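Local coordinates for iron superoxide dismutase (Trypanosoma cruzi, PDB 2GPC), which probably uses an iron centre to convert superoxide into dioxygen and hydrogen peroxide, at residues A[107-112]-A[180-185]; A[100-105]-A[136-141]; A[129-134]-A[152-157]; A[115-120]-A[173-178]. One frame throughout, in Å; residues are numbered along the deposited sequence.

Contact 1 of 4, residues A[107-112]-A[180-185]; sequences KFKEEF and TFWNVV
Trp182 pushes its indole from helix 174-184 against helix 105-118, where Lys109 lies over one face and Phe108 and Phe112 meet the six-membered ring. The Lys109 chain is extended beyond CG, and its methylenes run antiparallel to the indole across that face. Its CE sits 3.9 Å from the centroid of the five-membered ring in a CH-pi contact, almost on the ring normal. Lys109 NZ follows at 4.7 Å from the same centroid, a cation-pi interaction. At the far end of the indole, Phe108 CE2 comes within 3.6 Å of Trp182 CH2, with the ring planes 85° apart. Phe112 CD1 reaches Trp182 CZ2 at 3.5 Å, its ring turned 66° from the six-membered ring. Phe112 also crosses Phe181 at about a right angle, Phe112 CE1 to Phe181 CE2, 4.1 Å. The indole spans two helix segments whose axes approach to 12.5 Å at 135°. No hydrogen bond links the segments; Trp182 NE1 instead bonds to Thr113 OG1, the residue after Phe112 on helix 105-118. The contact thus joins two helices through an aromatic cluster, with the indole's single N-H satisfied and a lysine's charge probably steadied by its pi cloud.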
loop_
_atom_site.group_PDB
_atom_site.type_symbol
_atom_site.label_atom_id
_atom_site.label_comp_id
_atom_site.label_asym_id
_atom_site.label_seq_id
_atom_site.Cartn_x
_atom_site.Cartn_y
_atom_site.Cartn_z
ATOM N N LYS A 107 2.779 -27.233 5.775
ATOM C CA LYS A 107 4.015 -26.485 5.576
ATOM C C LYS A 107 3.857 -25.419 4.470
ATOM O O LYS A 107 4.343 -24.297 4.613
ATOM C CB LYS A 107 5.178 -27.438 5.267
ATOM C CG LYS A 107 5.760 -28.126 6.513
ATOM C CD LYS A 107 6.740 -29.223 6.131
ATOM C CE LYS A 107 7.472 -29.788 7.356
ATOM N NZ LYS A 107 8.105 -31.117 7.056
ATOM N N PHE A 108 3.183 -25.779 3.384
ATOM C CA PHE A 108 2.836 -24.832 2.326
ATOM C C PHE A 108 2.023 -23.682 2.919
ATOM O O PHE A 108 2.331 -22.517 2.690
ATOM C CB PHE A 108 2.010 -25.495 1.214
ATOM C CG PHE A 108 1.145 -24.521 0.447
ATOM C CD1 PHE A 108 1.721 -23.596 -0.421
ATOM C CD2 PHE A 108 -0.228 -24.495 0.629
ATOM C CE1 PHE A 108 0.924 -22.666 -1.104
ATOM C CE2 PHE A 108 -1.023 -23.578 -0.050
ATOM C CZ PHE A 108 -0.443 -22.672 -0.919
ATOM N N LYS A 109 0.999 -24.021 3.688
ATOM C CA LYS A 109 0.065 -23.036 4.208
ATOM C C LYS A 109 0.786 -22.059 5.138
ATOM O O LYS A 109 0.541 -20.855 5.077
ATOM C CB LYS A 109 -1.104 -23.733 4.913
ATOM C CG LYS A 109 -1.997 -22.810 5.703
ATOM C CD LYS A 109 -3.255 -23.507 6.193
ATOM C CE LYS A 109 -4.128 -22.531 6.949
ATOM N NZ LYS A 109 -5.385 -23.143 7.433
ATOM N N GLU A 110 1.680 -22.577 5.981
ATOM C CA GLU A 110 2.474 -21.732 6.857
ATOM C C GLU A 110 3.348 -20.763 6.046
ATOM O O GLU A 110 3.439 -19.587 6.386
ATOM C CB GLU A 110 3.339 -22.570 7.816
ATOM C CG GLU A 110 4.295 -21.756 8.694
ATOM C CD GLU A 110 3.611 -21.068 9.878
ATOM O OE1 GLU A 110 2.357 -21.087 9.965
ATOM O OE2 GLU A 110 4.334 -20.505 10.738
ATOM N N GLU A 111 3.988 -21.248 4.985
ATOM C CA GLU A 111 4.880 -20.405 4.193
ATOM C C GLU A 111 4.097 -19.309 3.449
ATOM O O GLU A 111 4.499 -18.156 3.459
ATOM C CB GLU A 111 5.704 -21.254 3.226
ATOM C CG GLU A 111 6.727 -20.472 2.415
ATOM C CD GLU A 111 7.594 -21.356 1.534
ATOM O OE1 GLU A 111 7.583 -22.598 1.704
ATOM O OE2 GLU A 111 8.307 -20.800 0.673
ATOM N N PHE A 112 2.972 -19.667 2.840
ATOM C CA PHE A 112 2.147 -18.698 2.119
ATOM C C PHE A 112 1.562 -17.657 3.077
ATOM O O PHE A 112 1.631 -16.461 2.798
ATOM C CB PHE A 112 1.044 -19.422 1.324
ATOM C CG PHE A 112 0.199 -18.514 0.466
ATOM C CD1 PHE A 112 -0.799 -17.732 1.029
ATOM C CD2 PHE A 112 0.387 -18.459 -0.915
ATOM C CE1 PHE A 112 -1.598 -16.895 0.231
ATOM C CE2 PHE A 112 -0.401 -17.624 -1.713
ATOM C CZ PHE A 112 -1.404 -16.852 -1.137
ATOM N N THR A 180 -9.403 -15.854 6.400
ATOM C CA THR A 180 -10.602 -15.890 5.566
ATOM C C THR A 180 -10.294 -16.345 4.138
ATOM O O THR A 180 -11.054 -17.121 3.556
ATOM C CB THR A 180 -11.275 -14.502 5.566
ATOM O OG1 THR A 180 -12.036 -14.343 6.766
ATOM C CG2 THR A 180 -12.292 -14.350 4.443
ATOM N N PHE A 181 -9.192 -15.862 3.575
ATOM C CA PHE A 181 -8.776 -16.273 2.232
ATOM C C PHE A 181 -8.679 -17.789 2.182
ATOM O O PHE A 181 -9.141 -18.411 1.221
ATOM C CB PHE A 181 -7.438 -15.615 1.839
ATOM C CG PHE A 181 -6.928 -16.029 0.488
ATOM C CD1 PHE A 181 -7.435 -15.449 -0.665
ATOM C CD2 PHE A 181 -5.949 -17.004 0.369
ATOM C CE1 PHE A 181 -6.966 -15.834 -1.922
ATOM C CE2 PHE A 181 -5.472 -17.393 -0.881
ATOM C CZ PHE A 181 -5.989 -16.800 -2.031
ATOM N N TRP A 182 -8.125 -18.399 3.225
ATOM C CA TRP A 182 -7.982 -19.857 3.241
ATOM C C TRP A 182 -9.334 -20.554 3.193
ATOM O O TRP A 182 -9.447 -21.640 2.622
ATOM C CB TRP A 182 -7.170 -20.351 4.443
ATOM C CG TRP A 182 -5.709 -20.027 4.364
ATOM C CD1 TRP A 182 -5.001 -19.259 5.233
ATOM C CD2 TRP A 182 -4.778 -20.466 3.364
ATOM N NE1 TRP A 182 -3.688 -19.191 4.840
ATOM C CE2 TRP A 182 -3.524 -19.921 3.693
ATOM C CE3 TRP A 182 -4.880 -21.269 2.217
ATOM C CZ2 TRP A 182 -2.386 -20.142 2.925
ATOM C CZ3 TRP A 182 -3.752 -21.490 1.456
ATOM C CH2 TRP A 182 -2.517 -20.926 1.813
ATOM N N ASN A 183 -10.353 -19.934 3.772
ATOM C CA ASN A 183 -11.699 -20.498 3.762
ATOM C C ASN A 183 -12.388 -20.398 2.408
ATOM O O ASN A 183 -13.435 -21.005 2.222
ATOM C CB ASN A 183 -12.586 -19.825 4.823
ATOM C CG ASN A 183 -12.213 -20.210 6.236
ATOM O OD1 ASN A 183 -12.561 -19.508 7.194
ATOM N ND2 ASN A 183 -11.520 -21.329 6.384
ATOM N N VAL A 184 -11.819 -19.629 1.475
ATOM C CA VAL A 184 -12.415 -19.471 0.148
ATOM C C VAL A 184 -11.501 -19.823 -1.036
ATOM O O VAL A 184 -11.884 -19.602 -2.181
ATOM C CB VAL A 184 -12.996 -18.039 -0.052
ATOM C CG1 VAL A 184 -14.128 -17.780 0.924
ATOM C CG2 VAL A 184 -11.919 -16.971 0.058
ATOM N N VAL A 185 -10.332 -20.405 -0.783
ATOM C CA VAL A 185 -9.413 -20.760 -1.883
ATOM C C VAL A 185 -10.102 -21.698 -2.865
ATOM O O VAL A 185 -10.685 -22.693 -2.468
ATOM C CB VAL A 185 -8.115 -21.445 -1.384
ATOM C CG1 VAL A 185 -7.273 -21.976 -2.573
ATOM C CG2 VAL A 185 -7.299 -20.495 -0.576
#

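Contact 2 of 4, residues A[100-105]-A[136-141]; sequences ASFGSF and LKVYQT
Phe102, Leu136 and Ser101 carry this contact between the last turn of helix 92-102 and the start of edge strand 135-142. Phe102 has CG anti to its carbonyl carbon (chi1 -62°), and the far end of its ring reaches the strand. CE2 touches Leu136 CB at 3.7 Å, and CZ lies 3.8 Å from Lys137 CA. The ring edge meets the strand backbone, with Val138 N near the ring plane, 3.9 Å from Phe102 CZ. A methyl of the same residue, Val138 CG2, lies 4.0 Å from Phe102 CE1. Ser101 supplies the polar link: its OG accepts the backbone N-H of Leu136 at 2.7 Å, with an angle of 156° at the hydrogen. The same oxygen lies 3.5 Å from Leu136 CB, while the Leu136 side chain continues to Glu97 and Ile98 of helix 92-102. Phe102 also meets Leu127 of the central strand and the ring of Phe108 on helix 105-118. Gly103, with positive phi, ends helix 92-102, and Ser104 is the N-cap of the next helix, its OG accepting from Lys107 N. One helix end is therefore fixed to the edge of the sheet by a single side-chain-to-backbone hydrogen bond, while apolar ring contacts extend the attachment along the strand.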
loop_
_atom_site.group_PDB
_atom_site.type_symbol
_atom_site.label_atom_id
_atom_site.label_comp_id
_atom_site.label_asym_id
_atom_site.label_seq_id
_atom_site.Cartn_x
_atom_site.Cartn_y
_atom_site.Cartn_z
ATOM N N ALA A 100 4.770 -32.689 -2.738
ATOM C CA ALA A 100 6.083 -32.925 -3.338
ATOM C C ALA A 100 7.027 -31.728 -3.234
ATOM O O ALA A 100 8.241 -31.907 -3.105
ATOM C CB ALA A 100 5.932 -33.326 -4.789
ATOM N N SER A 101 6.475 -30.516 -3.285
ATOM C CA SER A 101 7.271 -29.293 -3.286
ATOM C C SER A 101 7.495 -28.729 -1.893
ATOM O O SER A 101 8.545 -28.137 -1.633
ATOM C CB SER A 101 6.605 -28.218 -4.154
ATOM O OG SER A 101 6.772 -28.490 -5.533
ATOM N N PHE A 102 6.519 -28.906 -1.006
ATOM C CA PHE A 102 6.535 -28.282 0.328
ATOM C C PHE A 102 6.618 -29.273 1.493
ATOM O O PHE A 102 6.840 -28.861 2.635
ATOM C CB PHE A 102 5.295 -27.403 0.524
ATOM C CG PHE A 102 5.208 -26.249 -0.440
ATOM C CD1 PHE A 102 5.996 -25.128 -0.274
ATOM C CD2 PHE A 102 4.333 -26.286 -1.512
ATOM C CE1 PHE A 102 5.916 -24.060 -1.167
ATOM C CE2 PHE A 102 4.252 -25.229 -2.403
ATOM C CZ PHE A 102 5.053 -24.119 -2.232
ATOM N N GLY A 103 6.440 -30.563 1.202
ATOM C CA GLY A 103 6.437 -31.617 2.201
ATOM C C GLY A 103 5.019 -31.983 2.601
ATOM O O GLY A 103 4.632 -33.155 2.567
ATOM N N SER A 104 4.237 -30.972 2.974
ATOM C CA SER A 104 2.828 -31.151 3.304
ATOM C C SER A 104 2.026 -29.877 3.017
ATOM O O SER A 104 2.587 -28.799 2.812
ATOM C CB SER A 104 2.677 -31.508 4.780
ATOM O OG SER A 104 3.083 -30.421 5.592
ATOM N N PHE A 105 0.710 -30.017 3.024
ATOM C CA PHE A 105 -0.173 -28.868 2.969
ATOM C C PHE A 105 0.091 -27.882 4.114
ATOM O O PHE A 105 0.085 -26.681 3.894
ATOM C CB PHE A 105 -1.639 -29.289 2.997
ATOM C CG PHE A 105 -2.576 -28.119 2.959
ATOM C CD1 PHE A 105 -2.797 -27.436 1.769
ATOM C CD2 PHE A 105 -3.167 -27.651 4.117
ATOM C CE1 PHE A 105 -3.634 -26.331 1.736
ATOM C CE2 PHE A 105 -4.011 -26.547 4.089
ATOM C CZ PHE A 105 -4.243 -25.889 2.896
ATOM N N LEU A 136 6.696 -26.371 -7.179
ATOM C CA LEU A 136 5.829 -25.296 -6.713
ATOM C C LEU A 136 6.604 -24.398 -5.748
ATOM O O LEU A 136 7.475 -24.875 -5.016
ATOM C CB LEU A 136 4.569 -25.858 -6.054
ATOM C CG LEU A 136 3.373 -26.089 -6.987
ATOM C CD1 LEU A 136 3.775 -26.687 -8.327
ATOM C CD2 LEU A 136 2.324 -26.948 -6.313
ATOM N N LYS A 137 6.297 -23.099 -5.775
ATOM C CA LYS A 137 6.945 -22.118 -4.907
ATOM C C LYS A 137 5.959 -21.039 -4.447
ATOM O O LYS A 137 5.049 -20.662 -5.184
ATOM C CB LYS A 137 8.100 -21.433 -5.644
ATOM C CG LYS A 137 9.275 -22.342 -5.968
ATOM C CD LYS A 137 10.296 -21.582 -6.799
ATOM C CE LYS A 137 11.481 -22.451 -7.187
ATOM N NZ LYS A 137 12.383 -21.669 -8.073
ATOM N N VAL A 138 6.156 -20.557 -3.224
ATOM C CA VAL A 138 5.465 -19.382 -2.726
ATOM C C VAL A 138 6.327 -18.204 -3.143
ATOM O O VAL A 138 7.560 -18.247 -3.031
ATOM C CB VAL A 138 5.287 -19.407 -1.197
ATOM C CG1 VAL A 138 4.890 -18.018 -0.657
ATOM C CG2 VAL A 138 4.267 -20.439 -0.802
ATOM N N TYR A 139 5.663 -17.156 -3.599
ATOM C CA TYR A 139 6.291 -16.048 -4.299
ATOM C C TYR A 139 5.471 -14.798 -3.991
ATOM O O TYR A 139 4.266 -14.874 -3.909
ATOM C CB TYR A 139 6.249 -16.370 -5.789
ATOM C CG TYR A 139 6.854 -15.343 -6.709
ATOM C CD1 TYR A 139 8.211 -15.042 -6.654
ATOM C CD2 TYR A 139 6.071 -14.692 -7.653
ATOM C CE1 TYR A 139 8.768 -14.115 -7.508
ATOM C CE2 TYR A 139 6.622 -13.766 -8.509
ATOM C CZ TYR A 139 7.969 -13.487 -8.429
ATOM O OH TYR A 139 8.518 -12.567 -9.279
ATOM N N GLN A 140 6.115 -13.659 -3.782
ATOM C CA GLN A 140 5.384 -12.409 -3.576
ATOM C C GLN A 140 5.786 -11.384 -4.623
ATOM O O GLN A 140 6.921 -11.383 -5.114
ATOM C CB GLN A 140 5.636 -11.859 -2.177
ATOM C CG GLN A 140 7.073 -11.448 -1.899
ATOM C CD GLN A 140 7.374 -11.441 -0.422
ATOM O OE1 GLN A 140 6.721 -10.731 0.347
ATOM N NE2 GLN A 140 8.333 -12.263 -0.009
ATOM N N THR A 141 4.842 -10.530 -4.990
ATOM C CA THR A 141 5.166 -9.372 -5.810
ATOM C C THR A 141 4.789 -8.107 -5.066
ATOM O O THR A 141 3.927 -8.119 -4.181
ATOM C CB THR A 141 4.501 -9.448 -7.197
ATOM O OG1 THR A 141 3.068 -9.506 -7.081
ATOM C CG2 THR A 141 4.893 -10.726 -7.913
#

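Contact 3 of 4, residues A[129-134]-A[152-157]; sequences KDTNSG and NLKPLL
Lys129 and Lys154 pair through their backbones, Lys129 N to Lys154 O and Lys154 N to Lys129 O both at 2.9 Å, making an antiparallel hydrogen-bonded pair. Asp130 and Leu153 form the adjoining non-hydrogen-bonded pair, with CA atoms 4.6 Å apart. Here the central strand 123-130 of the three-stranded antiparallel sheet meets strand 153-160. Just past the central strand's end, the carbonyl oxygen of Asn152 is gripped twice by Thr131, by N at 2.8 Å and by OG1 at 3.0 Å; chi1 of 56° sets OG1 between the backbone N and the carbonyl carbon.

Side-chain polar bonds gather on Asp130 OD1. Asn152 ND2 donates to it at 3.0 Å, nearly straight at 173°, and Asn132 N donates to it in an Asx turn. The two donors come from opposite faces of the carboxylate plane. Asp130 OD2 is taken by a salt bridge to Lys137 of the strand on the other side.

Van der Waals contacts complete the join. Leu153 CD2 packs 3.8 Å from Asp130 CG, while Leu156 CG lies against Lys129 N. Asn132 OD1 comes within van der Waals range of Asn152 CB, the two amide planes nearly parallel. Opposite Leu127 the strand carries an extra residue, Leu156 and Leu157 together forming a classic beta bulge.

The ammonium groups of Lys129 and Lys154 stand 5.9 Å apart, NZ to NZ. Lys129 NZ forms a salt bridge with Glu97, and Lys154 NZ with the terminal carboxylate of Leu194, partners that should offset the repulsion. Asp130, buried yet held by a cation and two N-H donors, is probably favoured as the carboxylate.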
loop_
_atom_site.group_PDB
_atom_site.type_symbol
_atom_site.label_atom_id
_atom_site.label_comp_id
_atom_site.label_asym_id
_atom_site.label_seq_id
_atom_site.Cartn_x
_atom_site.Cartn_y
_atom_site.Cartn_z
ATOM N N LYS A 129 4.006 -22.352 -10.137
ATOM C CA LYS A 129 4.774 -23.512 -10.546
ATOM C C LYS A 129 5.926 -22.988 -11.385
ATOM O O LYS A 129 5.702 -22.307 -12.385
ATOM C CB LYS A 129 3.897 -24.465 -11.364
ATOM C CG LYS A 129 4.619 -25.697 -11.922
ATOM C CD LYS A 129 3.581 -26.704 -12.427
ATOM C CE LYS A 129 4.107 -28.100 -12.609
ATOM N NZ LYS A 129 2.987 -28.998 -13.081
ATOM N N ASP A 130 7.154 -23.259 -10.946
ATOM C CA ASP A 130 8.350 -22.906 -11.708
ATOM C C ASP A 130 8.595 -23.980 -12.760
ATOM O O ASP A 130 9.050 -25.078 -12.433
ATOM C CB ASP A 130 9.553 -22.780 -10.771
ATOM C CG ASP A 130 10.778 -22.213 -11.458
ATOM O OD1 ASP A 130 10.840 -22.188 -12.710
ATOM O OD2 ASP A 130 11.741 -21.781 -10.803
ATOM N N THR A 131 8.272 -23.676 -14.017
ATOM C CA THR A 131 8.400 -24.659 -15.100
ATOM C C THR A 131 9.846 -24.944 -15.500
ATOM O O THR A 131 10.081 -25.847 -16.277
ATOM C CB THR A 131 7.573 -24.249 -16.339
ATOM O OG1 THR A 131 7.954 -22.940 -16.790
ATOM C CG2 THR A 131 6.107 -24.129 -15.992
ATOM N N ASN A 132 10.813 -24.197 -14.970
ATOM C CA ASN A 132 12.216 -24.599 -15.092
ATOM C C ASN A 132 12.523 -25.934 -14.405
ATOM O O ASN A 132 13.409 -26.660 -14.859
ATOM C CB ASN A 132 13.158 -23.526 -14.538
ATOM C CG ASN A 132 13.097 -22.230 -15.328
ATOM O OD1 ASN A 132 12.516 -22.179 -16.410
ATOM N ND2 ASN A 132 13.700 -21.179 -14.788
ATOM N N SER A 133 11.805 -26.234 -13.321
ATOM C CA SER A 133 12.040 -27.437 -12.502
ATOM C C SER A 133 10.805 -28.337 -12.271
ATOM O O SER A 133 10.955 -29.510 -11.931
ATOM C CB SER A 133 12.585 -27.013 -11.142
ATOM O OG SER A 133 11.585 -26.352 -10.373
ATOM N N GLY A 134 9.600 -27.802 -12.465
ATOM C CA GLY A 134 8.375 -28.467 -12.049
ATOM C C GLY A 134 7.963 -28.206 -10.605
ATOM O O GLY A 134 6.877 -28.614 -10.201
ATOM N N ASN A 152 8.884 -18.253 -16.682
ATOM C CA ASN A 152 8.949 -19.590 -16.082
ATOM C C ASN A 152 7.958 -19.829 -14.924
ATOM O O ASN A 152 7.666 -20.977 -14.591
ATOM C CB ASN A 152 10.368 -19.875 -15.575
ATOM C CG ASN A 152 10.855 -18.824 -14.594
ATOM O OD1 ASN A 152 10.895 -17.636 -14.925
ATOM N ND2 ASN A 152 11.221 -19.251 -13.382
ATOM N N LEU A 153 7.447 -18.761 -14.311
ATOM C CA LEU A 153 6.620 -18.880 -13.106
ATOM C C LEU A 153 5.130 -18.856 -13.422
ATOM O O LEU A 153 4.508 -17.780 -13.402
ATOM C CB LEU A 153 6.945 -17.748 -12.127
ATOM C CG LEU A 153 8.377 -17.597 -11.637
ATOM C CD1 LEU A 153 8.444 -16.458 -10.630
ATOM C CD2 LEU A 153 8.917 -18.889 -11.029
ATOM N N LYS A 154 4.554 -20.028 -13.697
ATOM C CA LYS A 154 3.126 -20.144 -13.983
ATOM C C LYS A 154 2.274 -19.861 -12.735
ATOM O O LYS A 154 2.412 -20.536 -11.715
ATOM C CB LYS A 154 2.791 -21.533 -14.531
ATOM C CG LYS A 154 1.343 -21.696 -14.989
ATOM C CD LYS A 154 1.222 -22.516 -16.277
ATOM C CE LYS A 154 1.782 -23.930 -16.121
ATOM N NZ LYS A 154 0.987 -24.935 -16.920
ATOM N N PRO A 155 1.400 -18.865 -12.804
ATOM C CA PRO A 155 0.581 -18.517 -11.641
ATOM C C PRO A 155 -0.509 -19.555 -11.368
ATOM O O PRO A 155 -1.184 -20.011 -12.285
ATOM C CB PRO A 155 -0.001 -17.149 -12.007
ATOM C CG PRO A 155 0.069 -17.053 -13.473
ATOM C CD PRO A 155 1.150 -17.976 -13.951
ATOM N N LEU A 156 -0.646 -19.935 -10.102
ATOM C CA LEU A 156 -1.669 -20.887 -9.676
ATOM C C LEU A 156 -2.734 -20.272 -8.764
ATOM O O LEU A 156 -3.903 -20.653 -8.831
ATOM C CB LEU A 156 -1.018 -22.064 -8.954
ATOM C CG LEU A 156 0.055 -22.851 -9.716
ATOM C CD1 LEU A 156 0.468 -24.056 -8.880
ATOM C CD2 LEU A 156 -0.394 -23.280 -11.086
ATOM N N LEU A 157 -2.323 -19.330 -7.922
ATOM C CA LEU A 157 -3.178 -18.754 -6.893
ATOM C C LEU A 157 -2.612 -17.400 -6.492
ATOM O O LEU A 157 -1.405 -17.249 -6.419
ATOM C CB LEU A 157 -3.175 -19.666 -5.654
ATOM C CG LEU A 157 -4.092 -19.376 -4.476
ATOM C CD1 LEU A 157 -5.540 -19.682 -4.839
ATOM C CD2 LEU A 157 -3.674 -20.203 -3.254
#

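Contact 4 of 4, residues A[115-120]-A[173-178]; sequences VAVGHF and DRAAYV
Arg174 reaches from the first turn of helix 174-184 to Ala116 O in the last turn of helix 105-118 and His119 O just past that helix. Its chain leaves the backbone extended, then bends at chi3 (-66°), which turns NE out of the line of the methylenes. Within the guanidinium, NH1 carries most of the polar contact. It donates to Ala116 O at 2.9 Å and to His119 O at 2.8 Å, both acceptors near the guanidinium plane, and the second bond falls on a lone pair of the carbonyl oxygen. NH2 adds a weak bond to His119 O at 3.3 Å. Arg174 CD lies 3.3 Å from Ala116 O, so that oxygen touches the chain as well as its end. NE turns to Tyr166 OH, which helps fix the rotation of the group.

The arrangement ties together two helices of the C-terminal domain, at the point where helix 105-118 gives way to the link into the sheet; the arginine's charge probably interacts favourably with the helix dipole. Asp173 is the N-cap of the arginine's own helix, its OD1 accepting from Ala176 N at 3.1 Å.

Beside the arginine the contact is apolar. Val117 CG2, the methyl anti to the carbonyl carbon, meets Val178 CG2 at 3.9 Å and Ala175 CA. Val178 CG2 in turn touches Ala116 CB at 4.0 Å. His119 ND1 is hydrogen-bonded to Gln140 OE1, and Phe120 meets Trp162 of the second subunit edge-to-face.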
loop_
_atom_site.group_PDB
_atom_site.type_symbol
_atom_site.label_atom_id
_atom_site.label_comp_id
_atom_site.label_asym_id
_atom_site.label_seq_id
_atom_site.Cartn_x
_atom_site.Cartn_y
_atom_site.Cartn_z
ATOM N N VAL A 115 4.279 -15.152 4.289
ATOM C CA VAL A 115 4.555 -14.223 3.189
ATOM C C VAL A 115 3.403 -13.205 3.003
ATOM O O VAL A 115 3.634 -12.011 2.898
ATOM C CB VAL A 115 4.820 -14.991 1.859
ATOM C CG1 VAL A 115 4.771 -14.071 0.660
ATOM C CG2 VAL A 115 6.164 -15.697 1.914
ATOM N N ALA A 116 2.168 -13.691 2.967
ATOM C CA ALA A 116 1.003 -12.834 2.753
ATOM C C ALA A 116 0.820 -11.818 3.885
ATOM O O ALA A 116 0.526 -10.652 3.627
ATOM C CB ALA A 116 -0.248 -13.674 2.587
ATOM N N VAL A 117 1.000 -12.258 5.128
ATOM C CA VAL A 117 0.800 -11.398 6.296
ATOM C C VAL A 117 2.008 -10.481 6.508
ATOM O O VAL A 117 1.860 -9.341 6.952
ATOM C CB VAL A 117 0.491 -12.228 7.580
ATOM C CG1 VAL A 117 0.394 -11.335 8.803
ATOM C CG2 VAL A 117 -0.808 -13.011 7.414
ATOM N N GLY A 118 3.196 -10.960 6.167
ATOM C CA GLY A 118 4.424 -10.207 6.388
ATOM C C GLY A 118 4.808 -9.235 5.274
ATOM O O GLY A 118 5.759 -8.479 5.440
ATOM N N HIS A 119 4.103 -9.242 4.139
ATOM C CA HIS A 119 4.520 -8.404 3.013
ATOM C C HIS A 119 4.359 -6.943 3.407
ATOM O O HIS A 119 3.287 -6.534 3.846
ATOM C CB HIS A 119 3.716 -8.689 1.744
ATOM C CG HIS A 119 4.199 -7.928 0.551
ATOM N ND1 HIS A 119 5.219 -8.381 -0.262
ATOM C CD2 HIS A 119 3.822 -6.728 0.047
ATOM C CE1 HIS A 119 5.439 -7.496 -1.222
ATOM N NE2 HIS A 119 4.603 -6.486 -1.058
ATOM N N PHE A 120 5.431 -6.170 3.280
ATOM C CA PHE A 120 5.406 -4.790 3.738
ATOM C C PHE A 120 4.951 -3.890 2.600
ATOM O O PHE A 120 5.486 -3.968 1.500
ATOM C CB PHE A 120 6.771 -4.350 4.239
ATOM C CG PHE A 120 6.738 -3.028 4.913
ATOM C CD1 PHE A 120 6.151 -2.897 6.160
ATOM C CD2 PHE A 120 7.228 -1.899 4.285
ATOM C CE1 PHE A 120 6.092 -1.663 6.788
ATOM C CE2 PHE A 120 7.172 -0.658 4.914
ATOM C CZ PHE A 120 6.596 -0.544 6.157
ATOM N N ASP A 173 -6.338 -5.678 10.386
ATOM C CA ASP A 173 -6.112 -7.082 10.719
ATOM C C ASP A 173 -5.979 -7.940 9.465
ATOM O O ASP A 173 -6.886 -8.706 9.100
ATOM C CB ASP A 173 -7.237 -7.602 11.625
ATOM C CG ASP A 173 -6.846 -8.855 12.393
ATOM O OD1 ASP A 173 -5.861 -9.542 12.016
ATOM O OD2 ASP A 173 -7.485 -9.239 13.386
ATOM N N ARG A 174 -4.834 -7.814 8.809
ATOM C CA ARG A 174 -4.554 -8.598 7.616
ATOM C C ARG A 174 -4.453 -10.085 7.927
ATOM O O ARG A 174 -4.809 -10.911 7.085
ATOM C CB ARG A 174 -3.257 -8.148 6.946
ATOM C CG ARG A 174 -3.129 -8.685 5.518
ATOM C CD ARG A 174 -1.752 -8.590 4.956
ATOM N NE ARG A 174 -1.341 -7.209 4.774
ATOM C CZ ARG A 174 -0.141 -6.842 4.375
ATOM N NH1 ARG A 174 0.779 -7.760 4.105
ATOM N NH2 ARG A 174 0.144 -5.551 4.244
ATOM N N ALA A 175 -3.956 -10.435 9.114
ATOM C CA ALA A 175 -3.902 -11.847 9.516
ATOM C C ALA A 175 -5.290 -12.499 9.470
ATOM O O ALA A 175 -5.438 -13.611 8.983
ATOM C CB ALA A 175 -3.299 -11.994 10.893
ATOM N N ALA A 176 -6.306 -11.796 9.957
ATOM C CA ALA A 176 -7.671 -12.324 9.953
ATOM C C ALA A 176 -8.212 -12.449 8.533
ATOM O O ALA A 176 -8.939 -13.389 8.208
ATOM C CB ALA A 176 -8.591 -11.458 10.806
ATOM N N TYR A 177 -7.838 -11.499 7.686
ATOM C CA TYR A 177 -8.235 -11.514 6.283
ATOM C C TYR A 177 -7.637 -12.720 5.568
ATOM O O TYR A 177 -8.310 -13.358 4.760
ATOM C CB TYR A 177 -7.785 -10.206 5.606
ATOM C CG TYR A 177 -7.652 -10.266 4.102
ATOM C CD1 TYR A 177 -8.769 -10.443 3.279
ATOM C CD2 TYR A 177 -6.406 -10.131 3.493
ATOM C CE1 TYR A 177 -8.636 -10.496 1.880
ATOM C CE2 TYR A 177 -6.265 -10.181 2.108
ATOM C CZ TYR A 177 -7.385 -10.365 1.303
ATOM O OH TYR A 177 -7.239 -10.389 -0.081
ATOM N N VAL A 178 -6.377 -13.033 5.864
ATOM C CA VAL A 178 -5.709 -14.171 5.238
ATOM C C VAL A 178 -6.313 -15.486 5.720
ATOM O O VAL A 178 -6.440 -16.420 4.938
ATOM C CB VAL A 178 -4.173 -14.126 5.455
ATOM C CG1 VAL A 178 -3.491 -15.450 5.041
ATOM C CG2 VAL A 178 -3.595 -12.977 4.661
#

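Contacts 1 and 4 join the same two helices, 105-118 and 174-184, with centres 11 Å apart; contact 4 is nested in the chain loop closed by contact 1. Contacts 2 and 3, centres 10 Å apart, both reach the three-stranded sheet and touch through Leu136 CD1 and Lys129 CB at 3.8 Å. Contact 2 reaches contact 1 through Phe102 CE2 and Phe108 CD1, 3.6 Å apart, and contact 4 through Val138 CG1 and Val115 CG2, 3.7 Å apart. Contacts 3 and 4 do not touch. The iron, held by His27, His75, Asp160 and His164, lies about 11 Å from the Phe181 side chain and about 12 Å from that of Arg174; Tyr177 OH bonds to the backbone O of the ligand Asp160.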